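Local coordinates for N-acetylmuramoyl-L-alanine amidase (Mycolicibacterium smegmatis, PDB 7AGM), which probably hydrolyses the amide bond between N-acetylmuramic acid and L-alanine in peptidoglycan, as a zinc-dependent amidase of the Amidase_3 family, at residues Gly34-Ser42 against Gly85-Ala93. Sequence-based numbering, arbitrary orientation. Where two conformers were deposited one is given.
Sequences GGTKNCQES and GPCVDERAA
Cys-39 and Cys-87 bring the two backbones together, their CA atoms 4.4 Å apart, where the chain leaving strand 36-38 passes the N-terminus of the helix that starts at Val-88. A disulfide here ties the small hairpin 28-30/36-38 to the start of helix 88-98, close to the zinc site, in the alpha/beta fold of an Amidase_3 family enzyme. Cys-87 occupies the N-cap position, and Val-88 N, in the first turn, donates to Cys-39 O at 2.9 Å. A CA-H...O contact from Cys-87 reaches the same oxygen. The SG-SG bond is 2.0 Å long with a chi3 of -84°; Cys-39 SG stands anti to its own N (chi1 158°), which swings it across to Cys-87. Val-88 lays CG1 and CG2 against the Cys-39 carbonyl, and CG2 also rests 3.8 Å from Asn-38 O.

Gln-40 was modelled in two conformers; in the one described here it bends at chi2 and places NE2 over one face of the Arg-91 guanidinium, the two planes 58° apart. NE2 and Arg-91 NE are both donors and are not bonded to each other, and their close approach is doubtful. A salt bridge to Asp-14 and a bond to His-17 O secure the far end of Arg-91, while Glu-41 O accepts from ND1 of the zinc ligand His-17, so the contact backs onto the metal site. In this same conformer Gln-40 OE1 accepts from Glu-41 N, and Pro-86 O takes Gln-40 NE2 in its carbonyl plane at 3.0 Å, and Arg-91 NE from above that plane at 2.9 Å.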
loop_
_atom_site.group_PDB
_atom_site.type_symbol
_atom_site.label_atom_id
_atom_site.label_comp_id
_atom_site.label_asym_id
_atom_site.label_seq_id
_atom_site.Cartn_x
_atom_site.Cartn_y
_atom_site.Cartn_z
ATOM N N GLY A 34 -19.341 -4.552 -8.921
ATOM C CA GLY A 34 -20.151 -4.924 -10.064
ATOM C C GLY A 34 -19.503 -4.711 -11.414
ATOM O O GLY A 34 -20.107 -5.068 -12.434
ATOM N N GLY A 35 -18.303 -4.137 -11.461
ATOM C CA GLY A 35 -17.594 -3.917 -12.695
ATOM C C GLY A 35 -16.359 -4.790 -12.803
ATOM O O GLY A 35 -16.149 -5.725 -12.027
ATOM N N THR A 36 -15.545 -4.482 -13.806
ATOM C CA THR A 36 -14.263 -5.147 -13.979
ATOM C C THR A 36 -13.200 -4.109 -14.299
ATOM O O THR A 36 -13.500 -2.960 -14.639
ATOM C CB THR A 36 -14.292 -6.220 -15.082
ATOM O OG1 THR A 36 -14.469 -5.593 -16.358
ATOM C CG2 THR A 36 -15.418 -7.210 -14.851
ATOM N N LYS A 37 -11.946 -4.529 -14.173
ATOM C CA LYS A 37 -10.812 -3.722 -14.596
ATOM C C LYS A 37 -9.670 -4.660 -14.961
ATOM O O LYS A 37 -9.765 -5.882 -14.797
ATOM C CB LYS A 37 -10.415 -2.681 -13.540
ATOM C CG LYS A 37 -9.929 -3.258 -12.223
ATOM C CD LYS A 37 -9.864 -2.177 -11.146
ATOM C CE LYS A 37 -8.992 -1.002 -11.573
ATOM N NZ LYS A 37 -8.815 -0.009 -10.468
ATOM N N ASN A 38 -8.590 -4.077 -15.471
ATOM C CA ASN A 38 -7.451 -4.880 -15.899
ATOM C C ASN A 38 -6.851 -5.651 -14.728
ATOM O O ASN A 38 -6.762 -5.141 -13.608
ATOM C CB ASN A 38 -6.383 -3.987 -16.532
ATOM C CG ASN A 38 -6.758 -3.526 -17.926
ATOM O OD1 ASN A 38 -7.908 -3.649 -18.349
ATOM N ND2 ASN A 38 -5.783 -2.987 -18.648
ATOM N N CYS A 39 -6.464 -6.903 -15.003
ATOM C CA CYS A 39 -5.766 -7.745 -14.031
ATOM C C CYS A 39 -4.609 -7.003 -13.370
ATOM O O CYS A 39 -4.472 -7.002 -12.142
ATOM C CB CYS A 39 -5.272 -9.012 -14.739
ATOM S SG CYS A 39 -3.901 -9.885 -13.946
ATOM N N GLN A 40 -3.755 -6.372 -14.170
ATOM C CA GLN A 40 -2.660 -5.590 -13.620
ATOM C C GLN A 40 -2.404 -4.362 -14.480
ATOM O O GLN A 40 -2.875 -4.257 -15.615
ATOM C CB GLN A 40 -1.369 -6.409 -13.471
ATOM C CG GLN A 40 -1.193 -7.042 -12.095
ATOM C CD GLN A 40 -1.125 -6.013 -10.977
ATOM O OE1 GLN A 40 -0.869 -4.831 -11.211
ATOM N NE2 GLN A 40 -1.353 -6.463 -9.750
ATOM N N GLU A 41 -1.663 -3.424 -13.899
ATOM C CA GLU A 41 -1.126 -2.269 -14.599
ATOM C C GLU A 41 0.373 -2.269 -14.360
ATOM O O GLU A 41 0.845 -2.745 -13.324
ATOM C CB GLU A 41 -1.679 -0.960 -14.038
ATOM C CG GLU A 41 -3.110 -0.681 -14.389
ATOM C CD GLU A 41 -3.287 -0.317 -15.847
ATOM O OE1 GLU A 41 -2.335 0.210 -16.460
ATOM O OE2 GLU A 41 -4.383 -0.566 -16.382
ATOM N N SER A 42 1.126 -1.723 -15.317
ATOM C CA SER A 42 2.579 -1.729 -15.189
ATOM C C SER A 42 3.052 -0.910 -13.992
ATOM O O SER A 42 4.079 -1.232 -13.385
ATOM C CB SER A 42 3.215 -1.200 -16.474
ATOM O OG SER A 42 2.712 0.086 -16.783
ATOM N N GLY A 85 3.256 -11.052 -11.503
ATOM C CA GLY A 85 2.656 -11.164 -10.193
ATOM C C GLY A 85 1.147 -11.269 -10.312
ATOM O O GLY A 85 0.592 -11.193 -11.413
ATOM N N PRO A 86 0.452 -11.443 -9.188
ATOM C CA PRO A 86 -0.981 -11.758 -9.244
ATOM C C PRO A 86 -1.830 -10.562 -9.653
ATOM O O PRO A 86 -1.459 -9.404 -9.462
ATOM C CB PRO A 86 -1.311 -12.179 -7.806
ATOM C CG PRO A 86 0.012 -12.470 -7.158
ATOM C CD PRO A 86 0.982 -11.539 -7.818
ATOM N N CYS A 87 -3.006 -10.872 -10.208
ATOM C CA CYS A 87 -3.991 -9.848 -10.544
ATOM C C CYS A 87 -4.510 -9.154 -9.283
ATOM O O CYS A 87 -4.381 -9.651 -8.160
ATOM C CB CYS A 87 -5.184 -10.469 -11.271
ATOM S SG CYS A 87 -4.766 -11.325 -12.798
ATOM N N VAL A 88 -5.148 -7.996 -9.489
ATOM C CA VAL A 88 -5.599 -7.183 -8.360
ATOM C C VAL A 88 -6.664 -7.896 -7.538
ATOM O O VAL A 88 -6.706 -7.745 -6.313
ATOM C CB VAL A 88 -6.039 -5.773 -8.808
ATOM C CG1 VAL A 88 -4.835 -4.957 -9.293
ATOM C CG2 VAL A 88 -7.106 -5.857 -9.876
ATOM N N ASP A 89 -7.532 -8.684 -8.179
ATOM C CA ASP A 89 -8.502 -9.459 -7.409
ATOM C C ASP A 89 -7.823 -10.596 -6.654
ATOM O O ASP A 89 -8.183 -10.889 -5.504
ATOM C CB ASP A 89 -9.649 -9.959 -8.295
ATOM C CG ASP A 89 -9.194 -10.921 -9.384
ATOM O OD1 ASP A 89 -8.040 -10.822 -9.856
ATOM O OD2 ASP A 89 -10.021 -11.760 -9.802
ATOM N N GLU A 90 -6.817 -11.224 -7.278
ATOM C CA GLU A 90 -6.067 -12.295 -6.628
ATOM C C GLU A 90 -5.307 -11.791 -5.403
ATOM O O GLU A 90 -5.198 -12.505 -4.401
ATOM C CB GLU A 90 -5.112 -12.949 -7.634
ATOM C CG GLU A 90 -5.826 -13.681 -8.770
ATOM C CD GLU A 90 -4.884 -14.240 -9.845
ATOM O OE1 GLU A 90 -3.790 -13.677 -10.070
ATOM O OE2 GLU A 90 -5.252 -15.253 -10.477
ATOM N N ARG A 91 -4.763 -10.572 -5.459
ATOM C CA ARG A 91 -4.078 -10.031 -4.287
ATOM C C ARG A 91 -5.037 -9.846 -3.112
ATOM O O ARG A 91 -4.669 -10.093 -1.953
ATOM C CB ARG A 91 -3.360 -8.728 -4.647
ATOM C CG ARG A 91 -2.249 -8.920 -5.682
ATOM C CD ARG A 91 -1.683 -7.601 -6.144
ATOM N NE ARG A 91 -0.705 -7.811 -7.215
ATOM C CZ ARG A 91 0.544 -7.340 -7.233
ATOM N NH1 ARG A 91 1.005 -6.592 -6.236
ATOM N NH2 ARG A 91 1.332 -7.606 -8.270
ATOM N N ALA A 92 -6.278 -9.429 -3.383
ATOM C CA ALA A 92 -7.269 -9.376 -2.309
ATOM C C ALA A 92 -7.619 -10.772 -1.803
ATOM O O ALA A 92 -7.732 -10.985 -0.589
ATOM C CB ALA A 92 -8.527 -8.619 -2.748
ATOM N N ALA A 93 -7.758 -11.743 -2.712
ATOM C CA ALA A 93 -8.064 -13.112 -2.296
ATOM C C ALA A 93 -6.946 -13.706 -1.440
ATOM O O ALA A 93 -7.213 -14.380 -0.438
ATOM C CB ALA A 93 -8.336 -13.989 -3.518
#